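Local coordinates for HD-GYP domain-containing protein (Bdellovibrio bacteriovorus, PDB 3TM8), which is an unconventional HD-GYP-family protein with a two-iron site, probably akin to the phosphodiesterases that break down the bacterial messenger cyclic di-GMP, at residues S25-T30 / L72-I77; R66-K71 / E161-T166; N40-I45 / Y76-E81. One frame throughout, in Å; residues are numbered along the deposited sequence.

Interaction 1. Residues S25-T30 / L72-I77; sequences SIRVST and LRKMYI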
loop_
_atom_site.group_PDB
_atom_site.type_symbol
_atom_site.label_atom_id
_atom_site.label_comp_id
_atom_site.label_asym_id
_atom_site.label_seq_id
_atom_site.Cartn_x
_atom_site.Cartn_y
_atom_site.Cartn_z
ATOM N N SER A 25 -7.159 -7.365 -18.866
ATOM C CA SER A 25 -6.490 -7.588 -17.596
ATOM C C SER A 25 -7.259 -6.969 -16.432
ATOM O O SER A 25 -7.943 -5.950 -16.572
ATOM C CB SER A 25 -5.053 -7.063 -17.633
ATOM O OG SER A 25 -5.030 -5.653 -17.649
ATOM N N ILE A 26 -7.152 -7.631 -15.291
ATOM C CA ILE A 26 -7.660 -7.121 -14.025
ATOM C C ILE A 26 -6.551 -7.273 -12.986
ATOM O O ILE A 26 -5.681 -8.131 -13.120
ATOM C CB ILE A 26 -8.951 -7.855 -13.567
ATOM C CG1 ILE A 26 -8.693 -9.347 -13.333
ATOM C CG2 ILE A 26 -10.092 -7.621 -14.558
ATOM C CD1 ILE A 26 -9.789 -10.016 -12.511
ATOM N N ARG A 27 -6.573 -6.441 -11.954
ATOM C CA ARG A 27 -5.596 -6.566 -10.882
ATOM C C ARG A 27 -6.135 -7.507 -9.819
ATOM O O ARG A 27 -7.284 -7.412 -9.402
ATOM C CB ARG A 27 -5.238 -5.199 -10.301
ATOM C CG ARG A 27 -4.685 -4.268 -11.359
ATOM C CD ARG A 27 -3.972 -3.047 -10.781
ATOM N NE ARG A 27 -3.600 -2.164 -11.872
ATOM C CZ ARG A 27 -4.419 -1.272 -12.415
ATOM N NH1 ARG A 27 -5.638 -1.097 -11.910
ATOM N NH2 ARG A 27 -4.013 -0.540 -13.447
ATOM N N VAL A 28 -5.293 -8.431 -9.382
ATOM C CA VAL A 28 -5.757 -9.490 -8.502
ATOM C C VAL A 28 -6.247 -8.976 -7.149
ATOM O O VAL A 28 -7.084 -9.609 -6.514
ATOM C CB VAL A 28 -4.678 -10.584 -8.352
ATOM C CG1 VAL A 28 -5.067 -11.603 -7.288
ATOM C CG2 VAL A 28 -4.453 -11.264 -9.703
ATOM N N SER A 29 -5.751 -7.818 -6.717
ATOM C CA SER A 29 -6.195 -7.282 -5.434
ATOM C C SER A 29 -7.661 -6.843 -5.436
ATOM O O SER A 29 -8.192 -6.509 -4.386
ATOM C CB SER A 29 -5.304 -6.132 -4.977
ATOM O OG SER A 29 -5.430 -5.040 -5.857
ATOM N N THR A 30 -8.301 -6.840 -6.605
ATOM C CA THR A 30 -9.727 -6.541 -6.698
ATOM C C THR A 30 -10.621 -7.761 -6.472
ATOM O O THR A 30 -11.841 -7.633 -6.501
ATOM C CB THR A 30 -10.108 -5.889 -8.051
ATOM O OG1 THR A 30 -9.894 -6.813 -9.121
ATOM C CG2 THR A 30 -9.321 -4.606 -8.291
ATOM N N LEU A 72 0.774 -13.257 -7.746
ATOM C CA LEU A 72 -0.245 -12.830 -8.690
ATOM C C LEU A 72 -0.368 -11.311 -8.667
ATOM O O LEU A 72 -0.494 -10.692 -7.606
ATOM C CB LEU A 72 -1.585 -13.478 -8.361
ATOM C CG LEU A 72 -1.637 -14.978 -8.645
ATOM C CD1 LEU A 72 -2.860 -15.587 -7.972
ATOM C CD2 LEU A 72 -1.640 -15.244 -10.149
ATOM N N ARG A 73 -0.292 -10.711 -9.840
ATOM C CA ARG A 73 -0.455 -9.274 -9.973
ATOM C C ARG A 73 -1.636 -8.995 -10.901
ATOM O O ARG A 73 -2.619 -8.390 -10.488
ATOM C CB ARG A 73 0.814 -8.637 -10.536
ATOM C CG ARG A 73 2.063 -8.921 -9.729
ATOM C CD ARG A 73 3.281 -8.284 -10.380
ATOM N NE ARG A 73 4.522 -8.754 -9.779
ATOM C CZ ARG A 73 5.708 -8.707 -10.380
ATOM N NH1 ARG A 73 5.818 -8.213 -11.610
ATOM N NH2 ARG A 73 6.782 -9.164 -9.754
ATOM N N LYS A 74 -1.534 -9.435 -12.154
ATOM C CA LYS A 74 -2.632 -9.317 -13.104
ATOM C C LYS A 74 -3.173 -10.692 -13.433
ATOM O O LYS A 74 -2.418 -11.663 -13.578
ATOM C CB LYS A 74 -2.177 -8.667 -14.416
ATOM C CG LYS A 74 -1.623 -7.261 -14.303
ATOM C CD LYS A 74 -2.717 -6.229 -14.177
ATOM C CE LYS A 74 -2.130 -4.830 -14.274
ATOM N NZ LYS A 74 -0.959 -4.690 -13.364
ATOM N N MET A 75 -4.492 -10.763 -13.560
ATOM C CA MET A 75 -5.153 -11.910 -14.147
ATOM C C MET A 75 -5.986 -11.376 -15.294
ATOM O O MET A 75 -5.957 -10.176 -15.576
ATOM C CB MET A 75 -6.005 -12.650 -13.120
ATOM C CG MET A 75 -5.173 -13.516 -12.178
ATOM S SD MET A 75 -6.154 -14.369 -10.933
ATOM C CE MET A 75 -7.042 -15.538 -11.954
ATOM N N TYR A 76 -6.711 -12.263 -15.967
ATOM C CA TYR A 76 -7.377 -11.905 -17.204
ATOM C C TYR A 76 -8.803 -12.412 -17.186
ATOM O O TYR A 76 -9.097 -13.461 -16.602
ATOM C CB TYR A 76 -6.585 -12.465 -18.405
ATOM C CG TYR A 76 -5.193 -11.898 -18.366
ATOM C CD1 TYR A 76 -4.910 -10.675 -18.961
ATOM C CD2 TYR A 76 -4.188 -12.522 -17.640
ATOM C CE1 TYR A 76 -3.646 -10.116 -18.880
ATOM C CE2 TYR A 76 -2.914 -11.964 -17.549
ATOM C CZ TYR A 76 -2.652 -10.758 -18.168
ATOM O OH TYR A 76 -1.397 -10.189 -18.074
ATOM N N ILE A 77 -9.696 -11.652 -17.810
ATOM C CA ILE A 77 -11.083 -12.069 -17.954
ATOM C C ILE A 77 -11.452 -11.942 -19.420
ATOM O O ILE A 77 -10.809 -11.206 -20.173
ATOM C CB ILE A 77 -12.041 -11.210 -17.085
ATOM C CG1 ILE A 77 -12.036 -9.750 -17.548
ATOM C CG2 ILE A 77 -11.685 -11.354 -15.611
ATOM C CD1 ILE A 77 -13.032 -8.823 -16.817
HETATM O O HOH W 1 -3.116 -6.631 -7.832
#
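Ile26 and Ile77 cross at about a right angle on the buried face of an antiparallel strand pair, Ile26 CD1 lying 3.9 Å from Ile77 CG2. In Ile26 the first torsion (chi1 62°) sets CG1 between the backbone N and the carbonyl carbon, which sends CD1 to that contact and leaves CG2 beside the backbone N, where it meets Ile77 CD1. Branched side chains suit this face, where Tyr85 of helix 82-97 packs on both isoleucines. Farther along, Val28 lies against Leu72 CB and the flexible arm of Met75. Its CG2 comes within 3.4 Å of Met75 CG, though Val28 has two conformers and this tightness is doubtful. On the other face Arg27 and Lys74 run side by side and point the same way, Arg27 NE 3.9 Å from Lys74 NZ. Both end at Glu125 of helix 105-125, and Arg27 is held further by Glu122 and Asn118. The backbones are tied by Ile26 N to Met75 O at 2.8 Å, a nearly straight bond (171°), and by Met75 N to Ile26 O at 2.9 Å. Val28 N bonds to Arg73 O at 2.9 Å just as strand 23-27 gives way to a 3-10 turn. The chemistry is thus two-faced: the apolar face packs on helix 82-97 and on strands 41-45 and 48-53, while paired cations, probably balanced by the glutamates, fasten the strands to helix 105-125.

Interaction 2. Residues R66-K71 / E161-T166; sequences RLKDKK and ENTDKT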
loop_
_atom_site.group_PDB
_atom_site.type_symbol
_atom_site.label_atom_id
_atom_site.label_comp_id
_atom_site.label_asym_id
_atom_site.label_seq_id
_atom_site.Cartn_x
_atom_site.Cartn_y
_atom_site.Cartn_z
ATOM N N ARG A 66 -6.291 -18.957 -2.195
ATOM C CA ARG A 66 -6.195 -19.253 -3.620
ATOM C C ARG A 66 -5.482 -18.143 -4.396
ATOM O O ARG A 66 -5.024 -18.359 -5.517
ATOM C CB ARG A 66 -7.589 -19.470 -4.217
ATOM C CG ARG A 66 -8.419 -20.554 -3.546
ATOM C CD ARG A 66 -9.719 -20.774 -4.303
ATOM N NE ARG A 66 -9.471 -21.339 -5.628
ATOM C CZ ARG A 66 -10.275 -21.198 -6.676
ATOM N NH1 ARG A 66 -11.400 -20.499 -6.575
ATOM N NH2 ARG A 66 -9.950 -21.758 -7.834
ATOM N N LEU A 67 -5.409 -16.952 -3.806
ATOM C CA LEU A 67 -4.815 -15.802 -4.473
ATOM C C LEU A 67 -3.547 -15.313 -3.775
ATOM O O LEU A 67 -2.975 -14.304 -4.179
ATOM C CB LEU A 67 -5.830 -14.657 -4.561
ATOM C CG LEU A 67 -7.091 -15.028 -5.341
ATOM C CD1 LEU A 67 -8.104 -13.881 -5.333
ATOM C CD2 LEU A 67 -6.737 -15.446 -6.768
ATOM N N LYS A 68 -3.125 -16.030 -2.737
ATOM C CA LYS A 68 -1.967 -15.637 -1.933
ATOM C C LYS A 68 -0.737 -16.498 -2.212
ATOM O O LYS A 68 -0.854 -17.656 -2.602
ATOM C CB LYS A 68 -2.318 -15.713 -0.442
ATOM C CG LYS A 68 -3.298 -14.638 0.015
ATOM C CD LYS A 68 -3.818 -14.880 1.425
ATOM C CE LYS A 68 -2.714 -14.798 2.466
ATOM N NZ LYS A 68 -2.004 -16.094 2.659
ATOM N N ASP A 69 0.443 -15.923 -1.994
ATOM C CA ASP A 69 1.709 -16.658 -2.088
ATOM C C ASP A 69 2.022 -17.153 -3.498
ATOM O O ASP A 69 2.818 -18.078 -3.669
ATOM C CB ASP A 69 1.723 -17.857 -1.130
ATOM C CG ASP A 69 1.527 -17.456 0.303
ATOM O OD1 ASP A 69 2.462 -16.859 0.879
ATOM O OD2 ASP A 69 0.443 -17.740 0.853
ATOM N N LYS A 70 1.415 -16.523 -4.498
ATOM C CA LYS A 70 1.537 -16.985 -5.876
ATOM C C LYS A 70 2.070 -15.887 -6.795
ATOM O O LYS A 70 2.087 -16.047 -8.009
ATOM C CB LYS A 70 0.175 -17.487 -6.354
ATOM C CG LYS A 70 -0.288 -18.756 -5.609
ATOM C CD LYS A 70 -1.803 -18.851 -5.568
ATOM C CE LYS A 70 -2.303 -20.061 -4.797
ATOM N NZ LYS A 70 -1.741 -20.219 -3.425
ATOM N N LYS A 71 2.518 -14.780 -6.202
ATOM C CA LYS A 71 3.040 -13.637 -6.954
ATOM C C LYS A 71 2.068 -13.154 -8.030
ATOM O O LYS A 71 2.478 -12.684 -9.091
ATOM C CB LYS A 71 4.410 -13.959 -7.569
ATOM C CG LYS A 71 5.471 -14.361 -6.558
ATOM C CD LYS A 71 6.711 -14.904 -7.255
ATOM C CE LYS A 71 7.634 -15.624 -6.281
ATOM N NZ LYS A 71 8.843 -16.181 -6.958
ATOM N N GLU A 161 -1.489 -10.197 5.364
ATOM C CA GLU A 161 -0.049 -10.260 5.184
ATOM C C GLU A 161 0.357 -9.956 3.746
ATOM O O GLU A 161 -0.318 -10.350 2.797
ATOM C CB GLU A 161 0.471 -11.638 5.607
ATOM C CG GLU A 161 1.985 -11.780 5.522
ATOM C CD GLU A 161 2.489 -13.127 6.011
ATOM O OE1 GLU A 161 1.678 -13.921 6.537
ATOM O OE2 GLU A 161 3.703 -13.388 5.868
ATOM N N ASN A 162 1.480 -9.264 3.591
ATOM C CA ASN A 162 2.015 -8.959 2.271
ATOM C C ASN A 162 2.888 -10.126 1.800
ATOM O O ASN A 162 4.115 -10.025 1.761
ATOM C CB ASN A 162 2.808 -7.648 2.342
ATOM C CG ASN A 162 3.204 -7.112 0.974
ATOM O OD1 ASN A 162 3.007 -7.765 -0.058
ATOM N ND2 ASN A 162 3.784 -5.916 0.960
ATOM N N THR A 163 2.237 -11.233 1.449
ATOM C CA THR A 163 2.934 -12.485 1.151
ATOM C C THR A 163 3.887 -12.387 -0.042
ATOM O O THR A 163 4.943 -13.027 -0.068
ATOM C CB THR A 163 1.937 -13.670 0.943
ATOM O OG1 THR A 163 1.203 -13.503 -0.283
ATOM C CG2 THR A 163 0.967 -13.767 2.110
ATOM N N ASP A 164 3.516 -11.578 -1.022
ATOM C CA ASP A 164 4.283 -11.452 -2.258
ATOM C C ASP A 164 5.250 -10.265 -2.209
ATOM O O ASP A 164 5.971 -10.008 -3.167
ATOM C CB ASP A 164 3.342 -11.319 -3.459
ATOM C CG ASP A 164 2.486 -12.554 -3.677
ATOM O OD1 ASP A 164 2.998 -13.689 -3.543
ATOM O OD2 ASP A 164 1.296 -12.384 -3.999
ATOM N N LYS A 165 5.248 -9.546 -1.089
ATOM C CA LYS A 165 6.196 -8.455 -0.844
ATOM C C LYS A 165 6.117 -7.348 -1.897
ATOM O O LYS A 165 7.145 -6.840 -2.347
ATOM C CB LYS A 165 7.628 -8.992 -0.764
ATOM C CG LYS A 165 7.778 -10.232 0.090
ATOM C CD LYS A 165 7.477 -9.939 1.547
ATOM C CE LYS A 165 7.617 -11.215 2.381
ATOM N NZ LYS A 165 7.495 -10.956 3.838
ATOM N N THR A 166 4.903 -6.962 -2.279
ATOM C CA THR A 166 4.741 -5.958 -3.327
ATOM C C THR A 166 4.725 -4.537 -2.768
ATOM O O THR A 166 4.349 -4.301 -1.609
ATOM C CB THR A 166 3.451 -6.168 -4.129
ATOM O OG1 THR A 166 2.317 -6.016 -3.263
ATOM C CG2 THR A 166 3.438 -7.556 -4.753
HETATM O O HOH W 2 -0.323 -14.274 -4.998
#
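Asp69 CA lies 5.4 Å from Thr163 CA and Lys71 CA 5.3 Å from Asp164 CA where two irregular loops touch without strand pairing, Asp69 and Lys71 both having positive phi. Thr163 and Asp164 are the central residues of a type I beta turn, Asn162 to Lys165, which leads into helix 167-185 of the HD domain. Asn162 braces this turn: its OD1 accepts from Thr166 N and its ND2 donates to Thr166 O, while the same side chain touches His170, an iron ligand. Thr163 OG1 faces the opposing loop and accepts from Asp69 N at 3.1 Å. Its methyl lies across the end of Lys68, with Lys68 CE 3.8 Å from Thr163 CG2, so the small threonine offers a hydroxyl to the backbone and a methyl to the lysine's aliphatic chain. Lys68 bends at its last two torsions and its NZ makes a weak salt bridge with Asp69 OD2. Lys70 NZ donates to Lys68 O. Asp164 suits its place because its two oxygens can serve two neighbouring amides. OD1 takes Lys71 N at 2.9 Å, the donor standing well above the carboxylate plane (57° out of it). OD2 works through a water that it accepts from at 2.7 Å; this water also receives Lys70 N and donates its second proton to Leu67 O, 2.8 Å away.

Interaction 3. Residues N40-I45 / Y76-E81; sequences NAYVKI and YILTDE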
loop_
_atom_site.group_PDB
_atom_site.type_symbol
_atom_site.label_atom_id
_atom_site.label_comp_id
_atom_site.label_asym_id
_atom_site.label_seq_id
_atom_site.Cartn_x
_atom_site.Cartn_y
_atom_site.Cartn_z
ATOM N N ASN A 40 -15.351 -15.847 -15.398
ATOM C CA ASN A 40 -14.119 -16.613 -15.212
ATOM C C ASN A 40 -12.925 -15.680 -15.045
ATOM O O ASN A 40 -12.948 -14.553 -15.522
ATOM C CB ASN A 40 -13.817 -17.459 -16.451
ATOM C CG ASN A 40 -14.711 -18.672 -16.594
ATOM O OD1 ASN A 40 -15.413 -19.087 -15.659
ATOM N ND2 ASN A 40 -14.663 -19.273 -17.783
ATOM N N ALA A 41 -11.853 -16.178 -14.430
ATOM C CA ALA A 41 -10.581 -15.453 -14.423
ATOM C C ALA A 41 -9.442 -16.411 -14.742
ATOM O O ALA A 41 -9.442 -17.571 -14.313
ATOM C CB ALA A 41 -10.345 -14.727 -13.100
ATOM N N TYR A 42 -8.486 -15.906 -15.509
ATOM C CA TYR A 42 -7.421 -16.697 -16.092
ATOM C C TYR A 42 -6.064 -16.214 -15.606
ATOM O O TYR A 42 -5.861 -15.016 -15.388
ATOM C CB TYR A 42 -7.476 -16.576 -17.617
ATOM C CG TYR A 42 -8.787 -17.052 -18.210
ATOM C CD1 TYR A 42 -8.892 -18.309 -18.794
ATOM C CD2 TYR A 42 -9.927 -16.253 -18.162
ATOM C CE1 TYR A 42 -10.091 -18.750 -19.323
ATOM C CE2 TYR A 42 -11.133 -16.686 -18.682
ATOM C CZ TYR A 42 -11.212 -17.932 -19.263
ATOM O OH TYR A 42 -12.417 -18.346 -19.780
ATOM N N VAL A 43 -5.145 -17.158 -15.425
ATOM C CA VAL A 43 -3.755 -16.859 -15.112
ATOM C C VAL A 43 -2.936 -17.108 -16.376
ATOM O O VAL A 43 -3.122 -18.119 -17.061
ATOM C CB VAL A 43 -3.232 -17.765 -13.966
ATOM C CG1 VAL A 43 -1.735 -17.563 -13.754
ATOM C CG2 VAL A 43 -3.996 -17.499 -12.674
ATOM N N LYS A 44 -2.033 -16.190 -16.693
ATOM C CA LYS A 44 -1.192 -16.350 -17.870
ATOM C C LYS A 44 0.000 -17.243 -17.550
ATOM O O LYS A 44 0.793 -16.929 -16.671
ATOM C CB LYS A 44 -0.723 -14.980 -18.367
ATOM C CG LYS A 44 0.026 -15.027 -19.692
ATOM C CD LYS A 44 0.311 -13.617 -20.212
ATOM C CE LYS A 44 1.361 -12.906 -19.372
ATOM N NZ LYS A 44 2.737 -13.435 -19.622
ATOM N N ILE A 45 0.106 -18.370 -18.250
ATOM C CA ILE A 45 1.254 -19.253 -18.099
ATOM C C ILE A 45 1.819 -19.551 -19.476
ATOM O O ILE A 45 1.094 -19.976 -20.371
ATOM C CB ILE A 45 0.873 -20.565 -17.401
ATOM C CG1 ILE A 45 0.320 -20.267 -16.008
ATOM C CG2 ILE A 45 2.079 -21.491 -17.321
ATOM C CD1 ILE A 45 0.122 -21.487 -15.171
ATOM N N TYR A 76 -6.711 -12.263 -15.967
ATOM C CA TYR A 76 -7.377 -11.905 -17.204
ATOM C C TYR A 76 -8.803 -12.412 -17.186
ATOM O O TYR A 76 -9.097 -13.461 -16.602
ATOM C CB TYR A 76 -6.585 -12.465 -18.405
ATOM C CG TYR A 76 -5.193 -11.898 -18.366
ATOM C CD1 TYR A 76 -4.910 -10.675 -18.961
ATOM C CD2 TYR A 76 -4.188 -12.522 -17.640
ATOM C CE1 TYR A 76 -3.646 -10.116 -18.880
ATOM C CE2 TYR A 76 -2.914 -11.964 -17.549
ATOM C CZ TYR A 76 -2.652 -10.758 -18.168
ATOM O OH TYR A 76 -1.397 -10.189 -18.074
ATOM N N ILE A 77 -9.696 -11.652 -17.810
ATOM C CA ILE A 77 -11.083 -12.069 -17.954
ATOM C C ILE A 77 -11.452 -11.942 -19.420
ATOM O O ILE A 77 -10.809 -11.206 -20.173
ATOM C CB ILE A 77 -12.041 -11.210 -17.085
ATOM C CG1 ILE A 77 -12.036 -9.750 -17.548
ATOM C CG2 ILE A 77 -11.685 -11.354 -15.611
ATOM C CD1 ILE A 77 -13.032 -8.823 -16.817
ATOM N N LEU A 78 -12.483 -12.664 -19.836
ATOM C CA LEU A 78 -12.997 -12.493 -21.185
ATOM C C LEU A 78 -13.550 -11.085 -21.324
ATOM O O LEU A 78 -14.284 -10.607 -20.461
ATOM C CB LEU A 78 -14.102 -13.507 -21.466
ATOM C CG LEU A 78 -13.613 -14.955 -21.525
ATOM C CD1 LEU A 78 -14.803 -15.901 -21.425
ATOM C CD2 LEU A 78 -12.816 -15.207 -22.799
ATOM N N THR A 79 -13.214 -10.427 -22.421
ATOM C CA THR A 79 -13.694 -9.075 -22.650
ATOM C C THR A 79 -15.219 -9.044 -22.629
ATOM O O THR A 79 -15.828 -8.070 -22.191
ATOM C CB THR A 79 -13.129 -8.543 -23.969
ATOM O OG1 THR A 79 -11.699 -8.666 -23.927
ATOM C CG2 THR A 79 -13.512 -7.087 -24.182
ATOM N N ASP A 80 -15.839 -10.130 -23.073
ATOM C CA ASP A 80 -17.294 -10.198 -23.114
ATOM C C ASP A 80 -17.905 -10.218 -21.711
ATOM O O ASP A 80 -19.099 -9.979 -21.546
ATOM C CB ASP A 80 -17.756 -11.411 -23.930
ATOM C CG ASP A 80 -17.432 -11.277 -25.410
ATOM O OD1 ASP A 80 -17.100 -10.156 -25.849
ATOM O OD2 ASP A 80 -17.518 -12.292 -26.136
ATOM N N GLU A 81 -17.084 -10.492 -20.703
ATOM C CA GLU A 81 -17.549 -10.523 -19.316
ATOM C C GLU A 81 -17.089 -9.306 -18.507
ATOM O O GLU A 81 -17.231 -9.265 -17.281
ATOM C CB GLU A 81 -17.105 -11.828 -18.639
ATOM C CG GLU A 81 -17.702 -13.080 -19.267
ATOM C CD GLU A 81 -17.668 -14.273 -18.334
ATOM O OE1 GLU A 81 -16.566 -14.760 -18.015
ATOM O OE2 GLU A 81 -18.747 -14.729 -17.911
HETATM O O HOH W 3 -13.927 -14.165 -18.033
#
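Glu81 OE1 is gripped by Asn40 N, 3.1 Å away, and by a water 2.7 Å away. The amide comes in on the syn side of the carboxylate, 28° out of its plane, while Glu81 OE2 forms a salt bridge with Arg55. A glutamate suits this spot: the chain, extended beyond CG, reaches from the N-cap position of helix 82-97 back to the start of strand 41-45. The water also donates to Asn40 O and accepts from Leu78 N at 2.8 Å, and so spans the two backbones where direct pairing has ended. That pairing is a single antiparallel, hydrogen-bonded pair, with Tyr42 N to Tyr76 O at 2.7 Å and Tyr76 N to Tyr42 O at 2.9 Å. Each tyrosine turns CG away from its own carbonyl carbon (chi1 near -60°). The Tyr42 ring thereby runs along the partner strand and brings its edge to Tyr76 O, CD2 approaching to 3.3 Å. At its far end Tyr42 OH rests on Leu78 CD1, and Tyr23 meets the ring edge-to-face. Lys44 passes the other ring at a slant, its CB 3.8 Å from Tyr76 CE2, before its bent chain carries NZ to Asp47. Ile77 CG2 approaches Asn40 O to 3.4 Å. The short strand segments run at 133° to each other, and their contact is an isolated antiparallel beta bridge that links hairpin 41-53 to the pair formed by strands 23-27 and 74-78.

How the interactions relate
Interactions 1 and 3 share strand 74-78, which pairs with strand 23-27 over several residues and touches strand 41-45 through one bridge. Met75 sews them together, packing against Val28 in one and extending its CE to Ala41 and Val43 of the other strand. Both are partly buried, yet interaction 1 relies more on aliphatic packing and interaction 3 on tyrosines and bound water. Interaction 2 is a surface contact of loops, mainly polar, and joins the region of these strands to the HD domain. It abuts interaction 1 where Leu72 and Val28 touch Leu67, but stays about 7 Å, nearest atoms, from interaction 3.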